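PDB 4WOY: mitochondrial dynamics protein MID49 from Mus musculus, which acts as a mitochondrial outer-membrane receptor that recruits the fission GTPase Drp1 (DNM1L) to the mitochondrial surface, regulates its activity and is required for mitochondrial fission. Local coordinates for residues R228-L233 against W267-L272; H13-E18 against G60-T65; R275-L280 against S320-P325. The protein carries 1 engineered substitution. All blocks are in the same frame, centred on the assembly; numbering follows the deposited sequence.

Interaction 1 of 3, residues R228-L233 against W267-L272; sequences RRRLLL and WTEEAL
R228 lies over one face of the W267 indole, its side chain crossing the ring at about a right angle. CG rests above the six-membered ring as a CH-pi contact, 3.4 Å from that ring's centroid, while R228 CZ lies 3.9 Å from the centroid of the five-membered ring in a cation-pi contact. The guanidinium is also stacked on the indole, the planes 28° apart. CG stands anti to the carbonyl carbon of R228 (chi1 -63°), and the extended chain brings NE near W267 CD1 and NE1. At the edge of the ring, in its plane, L231 CD2 approaches W267 CZ3 at 3.7 Å; L231 CB also meets L272 CD1 at 3.9 Å.

Two residues further along the helix, R230 forms an end-on salt bridge with E269: NH1 and NH2 converge on OE1, which lies in the guanidinium plane, and the carboxylate is turned nearly perpendicular (82°). R230 NH2 is 2.7 Å from E269 OE1, above the carboxylate plane; R230 NH1, 3.0 Å from E269 OE1, uses that oxygen's anti lone pair. L272 CD2 packs over a face of this guanidinium, 3.6 Å from R230 NE. The 267-272 loop leads into helix 272-288, with A271 at its N-cap and an ST motif at T268.

R228 also pairs with D221 and D224 of helix 210-224 and donates through NE to G261 O; R230 NE pairs with E10. D221 and D224 would offset the charge that R228 brings to a buried aromatic face, and the two guanidinium groups link helix 228-241 to helices 210-224 and 2-14 and to the 267-272 loop.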
loop_
_atom_site.group_PDB
_atom_site.type_symbol
_atom_site.label_atom_id
_atom_site.label_comp_id
_atom_site.label_asym_id
_atom_site.label_seq_id
_atom_site.Cartn_x
_atom_site.Cartn_y
_atom_site.Cartn_z
ATOM N N ARG A 228 -18.832 -0.202 2.683
ATOM C CA ARG A 228 -17.694 -1.110 2.776
ATOM C C ARG A 228 -16.393 -0.341 3.018
ATOM O O ARG A 228 -15.679 -0.633 3.975
ATOM C CB ARG A 228 -17.569 -1.957 1.504
ATOM C CG ARG A 228 -18.753 -2.869 1.253
ATOM C CD ARG A 228 -18.808 -3.285 -0.215
ATOM N NE ARG A 228 -20.027 -4.025 -0.547
ATOM C CZ ARG A 228 -21.156 -3.457 -0.959
ATOM N NH1 ARG A 228 -21.236 -2.131 -1.068
ATOM N NH2 ARG A 228 -22.204 -4.213 -1.257
ATOM N N ARG A 229 -16.109 0.651 2.172
ATOM C CA ARG A 229 -14.866 1.420 2.273
ATOM C C ARG A 229 -14.821 2.202 3.568
ATOM O O ARG A 229 -13.760 2.408 4.159
ATOM C CB ARG A 229 -14.701 2.390 1.099
ATOM C CG ARG A 229 -14.281 1.770 -0.215
ATOM C CD ARG A 229 -14.473 2.780 -1.324
ATOM N NE ARG A 229 -15.830 3.335 -1.258
ATOM C CZ ARG A 229 -16.216 4.490 -1.797
ATOM N NH1 ARG A 229 -15.355 5.256 -2.460
ATOM N NH2 ARG A 229 -17.471 4.880 -1.669
ATOM N N ARG A 230 -15.985 2.646 4.005
ATOM C CA ARG A 230 -16.091 3.315 5.283
ATOM C C ARG A 230 -15.712 2.342 6.423
ATOM O O ARG A 230 -15.020 2.723 7.376
ATOM C CB ARG A 230 -17.506 3.871 5.431
ATOM C CG ARG A 230 -17.803 4.496 6.748
ATOM C CD ARG A 230 -18.847 5.591 6.591
ATOM N NE ARG A 230 -19.509 5.825 7.864
ATOM C CZ ARG A 230 -20.769 6.197 7.980
ATOM N NH1 ARG A 230 -21.501 6.391 6.888
ATOM N NH2 ARG A 230 -21.289 6.371 9.188
ATOM N N LEU A 231 -16.150 1.088 6.307
ATOM C CA LEU A 231 -15.824 0.057 7.290
ATOM C C LEU A 231 -14.330 -0.271 7.303
ATOM O O LEU A 231 -13.751 -0.545 8.356
ATOM C CB LEU A 231 -16.640 -1.224 7.037
ATOM C CG LEU A 231 -16.228 -2.399 7.943
ATOM C CD1 LEU A 231 -16.543 -2.095 9.392
ATOM C CD2 LEU A 231 -16.873 -3.721 7.532
ATOM N N LEU A 232 -13.709 -0.276 6.132
ATOM C CA LEU A 232 -12.282 -0.567 6.093
ATOM C C LEU A 232 -11.516 0.514 6.889
ATOM O O LEU A 232 -10.587 0.197 7.643
ATOM C CB LEU A 232 -11.774 -0.683 4.642
ATOM C CG LEU A 232 -10.262 -0.724 4.418
ATOM C CD1 LEU A 232 -9.603 -1.911 5.138
ATOM C CD2 LEU A 232 -9.994 -0.767 2.928
ATOM N N LEU A 233 -11.933 1.772 6.747
ATOM C CA LEU A 233 -11.276 2.880 7.458
ATOM C C LEU A 233 -11.457 2.780 8.973
ATOM O O LEU A 233 -10.528 3.048 9.726
ATOM C CB LEU A 233 -11.794 4.221 6.952
ATOM C CG LEU A 233 -11.115 4.586 5.639
ATOM C CD1 LEU A 233 -11.838 5.743 4.936
ATOM C CD2 LEU A 233 -9.655 4.917 5.880
ATOM N N TRP A 267 -25.321 -3.224 3.590
ATOM C CA TRP A 267 -24.131 -2.374 3.651
ATOM C C TRP A 267 -24.500 -0.895 3.828
ATOM O O TRP A 267 -23.754 0.000 3.432
ATOM C CB TRP A 267 -23.252 -2.598 2.414
ATOM C CG TRP A 267 -22.402 -3.830 2.548
ATOM C CD1 TRP A 267 -22.558 -5.031 1.901
ATOM C CD2 TRP A 267 -21.220 -3.961 3.356
ATOM N NE1 TRP A 267 -21.560 -5.904 2.287
ATOM C CE2 TRP A 267 -20.729 -5.271 3.174
ATOM C CE3 TRP A 267 -20.536 -3.094 4.222
ATOM C CZ2 TRP A 267 -19.594 -5.733 3.823
ATOM C CZ3 TRP A 267 -19.413 -3.547 4.866
ATOM C CH2 TRP A 267 -18.948 -4.860 4.665
ATOM N N THR A 268 -25.650 -0.665 4.452
ATOM C CA THR A 268 -26.068 0.669 4.840
ATOM C C THR A 268 -25.326 1.097 6.088
ATOM O O THR A 268 -24.721 0.272 6.780
ATOM C CB THR A 268 -27.570 0.733 5.170
ATOM O OG1 THR A 268 -27.826 -0.156 6.261
ATOM C CG2 THR A 268 -28.454 0.345 3.973
ATOM N N GLU A 269 -25.390 2.388 6.389
ATOM C CA GLU A 269 -24.837 2.903 7.635
ATOM C C GLU A 269 -25.558 2.254 8.819
ATOM O O GLU A 269 -24.973 1.984 9.869
ATOM C CB GLU A 269 -24.962 4.428 7.677
ATOM C CG GLU A 269 -24.278 5.063 8.871
ATOM C CD GLU A 269 -24.586 6.524 9.015
ATOM O OE1 GLU A 269 -23.770 7.347 8.535
ATOM O OE2 GLU A 269 -25.646 6.852 9.586
ATOM N N GLU A 270 -26.835 1.972 8.614
ATOM C CA GLU A 270 -27.664 1.380 9.642
ATOM C C GLU A 270 -27.092 0.037 10.096
ATOM O O GLU A 270 -27.160 -0.311 11.285
ATOM C CB GLU A 270 -29.088 1.222 9.113
ATOM C CG GLU A 270 -30.055 0.594 10.083
ATOM C CD GLU A 270 -31.461 0.523 9.531
ATOM O OE1 GLU A 270 -32.300 -0.141 10.166
ATOM O OE2 GLU A 270 -31.731 1.130 8.468
ATOM N N ALA A 271 -26.514 -0.695 9.143
ATOM C CA ALA A 271 -25.964 -2.030 9.400
ATOM C C ALA A 271 -24.460 -2.008 9.599
ATOM O O ALA A 271 -23.837 -3.058 9.691
ATOM C CB ALA A 271 -26.315 -2.982 8.247
ATOM N N LEU A 272 -23.875 -0.817 9.666
ATOM C CA LEU A 272 -22.429 -0.692 9.788
ATOM C C LEU A 272 -21.899 -1.355 11.056
ATOM O O LEU A 272 -20.838 -1.971 11.049
ATOM C CB LEU A 272 -22.025 0.773 9.770
ATOM C CG LEU A 272 -20.547 1.075 9.535
ATOM C CD1 LEU A 272 -19.951 0.210 8.452
ATOM C CD2 LEU A 272 -20.373 2.551 9.202
#

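Interaction 2 of 3, residues H13-E18 against G60-T65; sequences HVITPE and GLQAGT
T16 meets the carbonyl oxygen of Q62 with two donors. Its backbone N lies 3.2 Å from Q62 O, in the carbonyl plane, and its hydroxyl OG1 donates to the same oxygen from 3.1 Å, standing 38° above that plane. With OG1 anti to the carbonyl carbon and beside the backbone N (chi1 -56°), hydroxyl and amide converge on one acceptor. OG1 is also 3.3 Å from A63 O, and the chain of the 60-65 loop then runs close past the threonine, with G64 CA 3.5 Å from T16 OG1. The absence of a side chain at G64 lets its CA lie against that hydroxyl, and its positive phi (70°) is one that glycine adopts readily. The peptide bond leading into Q62 is cis. From I15, the CG2 branch approaches the end of the extended Q62 side chain, 3.7 Å from Q62 CD.

This contact holds the connection between helix 2-14 and helix 18-42, whose N-cap position is P17, against the loop joining strands 52-54 and 69-74 of the large mixed sheet of the nucleotidyltransferase-like fold. Around the pair, V21 of helix 18-42 packs on both T16 and L61, and A24 of that helix touches T65. Behind them, V14 and A63 both lean on L233 of helix 228-241, where V14 also touches L234.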
loop_
_atom_site.group_PDB
_atom_site.type_symbol
_atom_site.label_atom_id
_atom_site.label_comp_id
_atom_site.label_asym_id
_atom_site.label_seq_id
_atom_site.Cartn_x
_atom_site.Cartn_y
_atom_site.Cartn_z
ATOM N N HIS A 13 -11.906 9.744 15.590
ATOM C CA HIS A 13 -10.587 9.154 15.312
ATOM C C HIS A 13 -10.399 8.637 13.897
ATOM O O HIS A 13 -9.317 8.173 13.543
ATOM C CB HIS A 13 -10.272 8.048 16.328
ATOM C CG HIS A 13 -10.302 8.532 17.742
ATOM N ND1 HIS A 13 -11.300 8.182 18.629
ATOM C CD2 HIS A 13 -9.499 9.397 18.401
ATOM C CE1 HIS A 13 -11.091 8.788 19.783
ATOM N NE2 HIS A 13 -10.004 9.530 19.671
ATOM N N VAL A 14 -11.452 8.653 13.101
ATOM C CA VAL A 14 -11.294 8.247 11.717
ATOM C C VAL A 14 -11.360 9.420 10.735
ATOM O O VAL A 14 -10.442 9.627 9.952
ATOM C CB VAL A 14 -12.346 7.187 11.332
ATOM C CG1 VAL A 14 -12.172 6.757 9.881
ATOM C CG2 VAL A 14 -12.231 6.013 12.249
ATOM N N ILE A 15 -12.415 10.220 10.818
ATOM C CA ILE A 15 -12.654 11.269 9.822
ATOM C C ILE A 15 -11.626 12.389 9.919
ATOM O O ILE A 15 -11.308 12.859 11.000
ATOM C CB ILE A 15 -14.088 11.823 9.948
ATOM C CG1 ILE A 15 -15.093 10.677 9.774
ATOM C CG2 ILE A 15 -14.357 12.892 8.902
ATOM C CD1 ILE A 15 -16.536 11.023 10.124
ATOM N N THR A 16 -11.080 12.782 8.772
ATOM C CA THR A 16 -10.010 13.784 8.709
ATOM C C THR A 16 -10.568 15.121 8.219
ATOM O O THR A 16 -11.269 15.178 7.212
ATOM C CB THR A 16 -8.859 13.328 7.746
ATOM O OG1 THR A 16 -8.361 12.044 8.145
ATOM C CG2 THR A 16 -7.726 14.335 7.728
ATOM N N PRO A 17 -10.245 16.206 8.928
ATOM C CA PRO A 17 -10.684 17.570 8.576
ATOM C C PRO A 17 -10.295 17.945 7.143
ATOM O O PRO A 17 -9.152 17.685 6.760
ATOM C CB PRO A 17 -9.953 18.444 9.603
ATOM C CG PRO A 17 -9.783 17.543 10.806
ATOM C CD PRO A 17 -9.536 16.157 10.223
ATOM N N GLU A 18 -11.202 18.534 6.362
ATOM C CA GLU A 18 -10.919 18.691 4.933
ATOM C C GLU A 18 -9.761 19.625 4.627
ATOM O O GLU A 18 -9.094 19.474 3.602
ATOM C CB GLU A 18 -12.141 19.204 4.176
ATOM C CG GLU A 18 -12.005 18.983 2.669
ATOM C CD GLU A 18 -13.128 19.608 1.863
ATOM O OE1 GLU A 18 -13.997 20.273 2.471
ATOM O OE2 GLU A 18 -13.122 19.454 0.618
ATOM N N GLY A 60 -11.045 8.423 -2.468
ATOM C CA GLY A 60 -12.167 8.704 -1.606
ATOM C C GLY A 60 -11.690 9.470 -0.390
ATOM O O GLY A 60 -10.515 9.433 -0.018
ATOM N N LEU A 61 -12.623 10.155 0.248
ATOM C CA LEU A 61 -12.345 10.861 1.481
ATOM C C LEU A 61 -13.101 10.122 2.595
ATOM O O LEU A 61 -13.918 9.246 2.295
ATOM C CB LEU A 61 -12.720 12.348 1.340
ATOM C CG LEU A 61 -11.496 13.277 1.236
ATOM C CD1 LEU A 61 -10.554 12.826 0.134
ATOM C CD2 LEU A 61 -11.932 14.723 1.020
ATOM N N GLN A 62 -12.813 10.411 3.865
ATOM C CA GLN A 62 -11.799 11.383 4.279
ATOM C C GLN A 62 -10.713 10.646 5.063
ATOM O O GLN A 62 -10.558 10.833 6.274
ATOM C CB GLN A 62 -12.444 12.520 5.100
ATOM C CG GLN A 62 -13.853 12.900 4.613
ATOM C CD GLN A 62 -14.486 14.081 5.348
ATOM O OE1 GLN A 62 -13.863 14.732 6.189
ATOM N NE2 GLN A 62 -15.736 14.373 5.009
ATOM N N ALA A 63 -9.968 9.810 4.344
ATOM C CA ALA A 63 -8.950 8.944 4.927
ATOM C C ALA A 63 -7.814 9.741 5.519
ATOM O O ALA A 63 -7.244 9.355 6.539
ATOM C CB ALA A 63 -8.412 8.001 3.893
ATOM N N GLY A 64 -7.460 10.839 4.863
ATOM C CA GLY A 64 -6.339 11.636 5.323
ATOM C C GLY A 64 -4.990 10.969 5.124
ATOM O O GLY A 64 -4.724 10.324 4.105
ATOM N N THR A 65 -4.128 11.152 6.112
ATOM C CA THR A 65 -2.746 10.701 6.025
ATOM C C THR A 65 -2.439 9.634 7.066
ATOM O O THR A 65 -1.295 9.501 7.493
ATOM C CB THR A 65 -1.757 11.885 6.204
ATOM O OG1 THR A 65 -2.108 12.634 7.380
ATOM C CG2 THR A 65 -1.829 12.809 5.018
#

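Interaction 3 of 3, residues R275-L280 against S320-P325; sequences RFLQAL and SGLQVP
L277 contributes the largest share of the buried surface, pressing its two methyls onto the turn formed by residues 320-325. CG is anti to the carbonyl carbon (chi1 -62°), and the branches part from there: L277 CD2 goes to P325, where it lies 3.8 Å from CB, and L277 CD1 faces L322, coming within 4.2 Å of its CD2. The backbones come nearest at G321, whose CA is 5.1 Å from the CA of L277. The carbonyl oxygen of G321 points into the leucine side chain and is modelled only 2.9 Å from L277 CD2, a distance that is doubtful because G321 and L322 are poorly ordered.

L280, three residues on along helix 272-288, also meets the glycine: its CD1 is 3.9 Å from G321 CA. With no side chain on G321, the backbone of the turn can settle beside these two leucines. The contacts between side chains are apolar, with the G321 carbonyl oxygen beside L277.

The helix belongs to the region of the Mab-21 HhH/H2TH-like family match, and the turn is part of the C-terminal tail that follows helix 308-317. Residues 321-323 have helical backbone angles but lack the regular bonding of a helix; a weak bond from V324 N to S320 O, 3.2 Å long, spans the turn. F2 of helix 2-14 also touches both L277 and P325, bringing in the N-terminal helix. F276, the residue before L277, turns instead to L231, L235 and I238 of helix 228-241.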
loop_
_atom_site.group_PDB
_atom_site.type_symbol
_atom_site.label_atom_id
_atom_site.label_comp_id
_atom_site.label_asym_id
_atom_site.label_seq_id
_atom_site.Cartn_x
_atom_site.Cartn_y
_atom_site.Cartn_z
ATOM N N ARG A 275 -21.854 -5.091 10.433
ATOM C CA ARG A 275 -20.777 -5.432 9.505
ATOM C C ARG A 275 -19.435 -5.402 10.205
ATOM O O ARG A 275 -18.532 -6.214 9.922
ATOM C CB ARG A 275 -20.758 -4.472 8.316
ATOM C CG ARG A 275 -21.932 -4.650 7.383
ATOM C CD ARG A 275 -22.197 -6.120 7.055
ATOM N NE ARG A 275 -23.636 -6.337 6.938
ATOM C CZ ARG A 275 -24.371 -7.066 7.772
ATOM N NH1 ARG A 275 -23.801 -7.730 8.765
ATOM N NH2 ARG A 275 -25.678 -7.168 7.575
ATOM N N PHE A 276 -19.320 -4.440 11.111
ATOM C CA PHE A 276 -18.141 -4.278 11.936
ATOM C C PHE A 276 -17.942 -5.489 12.838
ATOM O O PHE A 276 -16.846 -6.031 12.900
ATOM C CB PHE A 276 -18.257 -3.009 12.774
ATOM C CG PHE A 276 -17.103 -2.788 13.712
ATOM C CD1 PHE A 276 -15.982 -2.094 13.302
ATOM C CD2 PHE A 276 -17.153 -3.246 15.011
ATOM C CE1 PHE A 276 -14.921 -1.878 14.178
ATOM C CE2 PHE A 276 -16.096 -3.042 15.884
ATOM C CZ PHE A 276 -14.989 -2.364 15.474
ATOM N N LEU A 277 -19.001 -5.933 13.513
ATOM C CA LEU A 277 -18.858 -7.051 14.436
ATOM C C LEU A 277 -18.557 -8.316 13.633
ATOM O O LEU A 277 -17.669 -9.099 13.989
ATOM C CB LEU A 277 -20.110 -7.237 15.295
ATOM C CG LEU A 277 -20.439 -6.046 16.207
ATOM C CD1 LEU A 277 -21.717 -6.251 17.040
ATOM C CD2 LEU A 277 -19.266 -5.648 17.078
ATOM N N GLN A 278 -19.252 -8.469 12.513
ATOM C CA GLN A 278 -18.998 -9.576 11.602
ATOM C C GLN A 278 -17.538 -9.639 11.134
ATOM O O GLN A 278 -17.001 -10.730 10.967
ATOM C CB GLN A 278 -19.906 -9.481 10.383
ATOM C CG GLN A 278 -20.133 -10.802 9.726
ATOM C CD GLN A 278 -20.862 -10.664 8.422
ATOM O OE1 GLN A 278 -21.479 -9.634 8.157
ATOM N NE2 GLN A 278 -20.830 -11.717 7.609
ATOM N N ALA A 279 -16.928 -8.480 10.884
ATOM C CA ALA A 279 -15.500 -8.408 10.553
ATOM C C ALA A 279 -14.609 -8.915 11.683
ATOM O O ALA A 279 -13.656 -9.650 11.442
ATOM C CB ALA A 279 -15.104 -6.996 10.201
ATOM N N LEU A 280 -14.898 -8.509 12.913
ATOM C CA LEU A 280 -14.095 -8.960 14.035
ATOM C C LEU A 280 -14.229 -10.472 14.149
ATOM O O LEU A 280 -13.274 -11.169 14.492
ATOM C CB LEU A 280 -14.516 -8.297 15.344
ATOM C CG LEU A 280 -14.375 -6.784 15.506
ATOM C CD1 LEU A 280 -14.406 -6.446 16.982
ATOM C CD2 LEU A 280 -13.138 -6.224 14.849
ATOM N N SER A 320 -13.851 -9.193 21.845
ATOM C CA SER A 320 -14.997 -8.373 22.231
ATOM C C SER A 320 -16.118 -8.196 21.232
ATOM O O SER A 320 -17.057 -7.470 21.538
ATOM C CB SER A 320 -14.518 -6.985 22.649
ATOM O OG SER A 320 -13.849 -6.339 21.592
ATOM N N GLY A 321 -16.060 -8.828 20.064
ATOM C CA GLY A 321 -17.011 -8.457 19.029
ATOM C C GLY A 321 -18.497 -8.593 19.340
ATOM O O GLY A 321 -19.200 -7.593 19.267
ATOM N N LEU A 322 -19.007 -9.759 19.723
ATOM C CA LEU A 322 -20.426 -9.791 20.105
ATOM C C LEU A 322 -20.647 -9.518 21.592
ATOM O O LEU A 322 -21.597 -8.833 21.968
ATOM C CB LEU A 322 -21.103 -11.111 19.728
ATOM C CG LEU A 322 -21.303 -11.453 18.252
ATOM C CD1 LEU A 322 -21.958 -12.822 18.123
ATOM C CD2 LEU A 322 -22.122 -10.385 17.532
ATOM N N GLN A 323 -19.776 -10.078 22.429
ATOM C CA GLN A 323 -19.883 -9.941 23.882
ATOM C C GLN A 323 -19.814 -8.516 24.434
ATOM O O GLN A 323 -20.764 -8.060 25.073
ATOM C CB GLN A 323 -18.800 -10.778 24.548
ATOM C CG GLN A 323 -17.446 -10.628 23.910
ATOM C CD GLN A 323 -16.356 -11.112 24.815
ATOM O OE1 GLN A 323 -16.255 -10.681 25.963
ATOM N NE2 GLN A 323 -15.532 -12.025 24.316
ATOM N N VAL A 324 -18.702 -7.814 24.209
ATOM C CA VAL A 324 -18.531 -6.478 24.785
ATOM C C VAL A 324 -17.931 -5.536 23.752
ATOM O O VAL A 324 -16.784 -5.116 23.888
ATOM C CB VAL A 324 -17.583 -6.493 26.000
ATOM C CG1 VAL A 324 -17.825 -5.273 26.875
ATOM C CG2 VAL A 324 -17.748 -7.777 26.803
ATOM N N PRO A 325 -18.729 -5.150 22.749
ATOM C CA PRO A 325 -18.191 -4.436 21.580
ATOM C C PRO A 325 -17.605 -3.024 21.792
ATOM O O PRO A 325 -16.607 -2.718 21.137
ATOM C CB PRO A 325 -19.402 -4.369 20.639
ATOM C CG PRO A 325 -20.599 -4.585 21.508
ATOM C CD PRO A 325 -20.146 -5.515 22.573
#

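How the interactions relate
Interaction 1 is the middle member of the set. Its centre lies about 15 Å from that of interaction 2 and about 14 Å from that of interaction 3, and it touches both. Toward interaction 2, L233 CD2 packs on A63 CB at 3.9 Å and L233 CB on V14 CG1 at the same distance. Toward interaction 3, L231 CD1 meets F276 CA at 3.7 Å, while W267 CZ3 meets R275 CG at 3.7 Å. Interactions 2 and 3 do not touch, their nearest atoms being about 9 Å apart. Helix 228-241 therefore links the loops beside the mixed sheet to helix 272-288 and, beyond it, the C-terminal tail.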